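Local coordinates for protein (S)-ureidoglycine--glyoxylate transaminase (Bacillus subtilis, PDB 3ISL) that catalyses the pyridoxal-phosphate-dependent transfer of an amino group from (S)-ureidoglycine to glyoxylate, giving oxalurate and glycine in purine breakdown, at residues A80-P85 / D217-R222. Numbering follows the deposited sequence.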
loop_
_atom_site.group_PDB
_atom_site.type_symbol
_atom_site.label_atom_id
_atom_site.label_comp_id
_atom_site.label_asym_id
_atom_site.label_seq_id
_atom_site.Cartn_x
_atom_site.Cartn_y
_atom_site.Cartn_z
ATOM N N ALA A 80 12.293 8.499 -7.630
ATOM C CA ALA A 80 13.363 8.263 -6.649
ATOM C C ALA A 80 14.509 7.431 -7.244
ATOM O O ALA A 80 15.681 7.691 -6.980
ATOM C CB ALA A 80 12.807 7.556 -5.383
ATOM N N SER A 81 14.170 6.440 -8.045
ATOM C CA SER A 81 15.182 5.470 -8.439
ATOM C C SER A 81 16.040 6.023 -9.592
ATOM O O SER A 81 17.141 5.596 -9.790
ATOM C CB SER A 81 14.517 4.144 -8.801
ATOM O OG SER A 81 13.805 4.294 -10.037
ATOM N N VAL A 82 15.541 7.051 -10.268
ATOM C CA VAL A 82 16.157 7.572 -11.472
ATOM C C VAL A 82 16.753 9.007 -11.301
ATOM O O VAL A 82 17.419 9.506 -12.187
ATOM C CB VAL A 82 15.086 7.398 -12.577
ATOM C CG1 VAL A 82 14.572 8.642 -13.119
ATOM C CG2 VAL A 82 15.413 6.215 -13.511
ATOM N N ILE A 83 16.579 9.616 -10.115
ATOM C CA ILE A 83 17.015 10.974 -9.833
ATOM C C ILE A 83 18.097 11.014 -8.817
ATOM O O ILE A 83 17.904 10.525 -7.709
ATOM C CB ILE A 83 15.877 11.873 -9.347
ATOM C CG1 ILE A 83 14.929 12.142 -10.524
ATOM C CG2 ILE A 83 16.459 13.233 -8.842
ATOM C CD1 ILE A 83 13.666 12.868 -10.148
ATOM N N GLU A 84 19.243 11.568 -9.201
ATOM C CA GLU A 84 20.306 11.908 -8.237
ATOM C C GLU A 84 20.308 13.438 -8.064
ATOM O O GLU A 84 19.953 14.157 -8.995
ATOM C CB GLU A 84 21.677 11.448 -8.769
ATOM C CG GLU A 84 22.022 9.953 -8.509
ATOM C CD GLU A 84 23.029 9.410 -9.566
ATOM O OE1 GLU A 84 23.698 10.243 -10.205
ATOM O OE2 GLU A 84 23.121 8.163 -9.781
ATOM N N PRO A 85 20.709 13.942 -6.878
ATOM C CA PRO A 85 20.719 15.394 -6.718
ATOM C C PRO A 85 21.372 16.060 -7.920
ATOM O O PRO A 85 22.329 15.506 -8.464
ATOM C CB PRO A 85 21.601 15.599 -5.445
ATOM C CG PRO A 85 21.224 14.383 -4.624
ATOM C CD PRO A 85 21.219 13.264 -5.676
ATOM N N ASP A 217 19.021 0.142 -16.643
ATOM C CA ASP A 217 20.476 0.425 -16.503
ATOM C C ASP A 217 20.815 1.606 -15.557
ATOM O O ASP A 217 21.825 1.550 -14.852
ATOM C CB ASP A 217 21.127 0.623 -17.877
ATOM C CG ASP A 217 21.041 -0.631 -18.728
ATOM O OD1 ASP A 217 21.274 -0.540 -19.919
ATOM O OD2 ASP A 217 20.666 -1.703 -18.198
ATOM N N VAL A 218 20.011 2.671 -15.559
ATOM C CA VAL A 218 20.221 3.775 -14.622
ATOM C C VAL A 218 19.976 3.290 -13.178
ATOM O O VAL A 218 20.686 3.684 -12.282
ATOM C CB VAL A 218 19.286 4.959 -14.942
ATOM C CG1 VAL A 218 19.246 5.963 -13.770
ATOM C CG2 VAL A 218 19.676 5.624 -16.240
ATOM N N ILE A 219 18.994 2.400 -12.974
ATOM C CA ILE A 219 18.680 1.876 -11.655
ATOM C C ILE A 219 19.833 0.957 -11.217
ATOM O O ILE A 219 20.270 0.986 -10.076
ATOM C CB ILE A 219 17.362 1.103 -11.718
ATOM C CG1 ILE A 219 16.180 2.032 -12.076
ATOM C CG2 ILE A 219 17.116 0.374 -10.433
ATOM C CD1 ILE A 219 14.840 1.342 -12.002
ATOM N N ALA A 220 20.342 0.156 -12.144
ATOM C CA ALA A 220 21.440 -0.734 -11.812
ATOM C C ALA A 220 22.669 0.054 -11.395
ATOM O O ALA A 220 23.394 -0.380 -10.489
ATOM C CB ALA A 220 21.760 -1.656 -12.976
ATOM N N ALA A 221 22.924 1.202 -12.028
ATOM C CA ALA A 221 24.117 2.003 -11.648
ATOM C C ALA A 221 24.059 2.511 -10.181
ATOM O O ALA A 221 24.993 3.177 -9.707
ATOM C CB ALA A 221 24.365 3.135 -12.627
ATOM N N ARG A 222 22.994 2.135 -9.456
ATOM C CA ARG A 222 22.737 2.600 -8.084
ATOM C C ARG A 222 22.405 1.523 -6.977
ATOM O O ARG A 222 21.988 0.384 -7.240
ATOM C CB ARG A 222 21.621 3.652 -8.094
ATOM C CG ARG A 222 21.828 4.883 -8.994
ATOM C CD ARG A 222 20.555 5.815 -8.886
ATOM N NE ARG A 222 20.530 6.475 -7.580
ATOM C CZ ARG A 222 19.658 7.390 -7.167
ATOM N NH1 ARG A 222 18.665 7.800 -7.954
ATOM N NH2 ARG A 222 19.789 7.892 -5.932
HETATM O O HOH W 1 17.257 8.737 -4.752
#
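Arg222 reaches from just beyond helix 213-220 to the C-terminal end of helix 71-82, where backbone carbonyls gather round its guanidinium. Arg222 NH1 donates to Ile83 O at 2.8 Å, coming from above the carbonyl plane, and more weakly to Ser81 O at 3.2 Å. A water joins Ala80 O to Arg222 NH2. The positive charge lies at the carbonyl end of helix 71-82, where it would probably be favourable to the helix dipole. Glu84 runs past Arg222 in the opposite direction, its CG 3.7 Å above the centre of the guanidinium. Its carboxylate plane stands 83° from the guanidinium, and Glu84 OE2 lies 3.8 Å from Arg222 NE, a long salt bridge of charges alone; NE itself donates to Arg242 O. An alanine in place of Arg222 would probably leave Ile83 O without this donor, strip Glu84 of a counter-charge and weaken the tie between the two helix ends. Apolar packing joins Val82 CG2 and Val218 CG1 at 3.8 Å, the side chains crossing at about a right angle; beside it the methyl Ile219 CD1 lies 3.7 Å from Ser81 OG, which is hydrogen-bonded to Val78 O. Leu251 of helix 251-257 touches both Ser81 and Ile219, while Val82 packs on strands 139-143 and 168-172 of the mixed seven-stranded sheet of this fold-type I aminotransferase, away from the cofactor pocket.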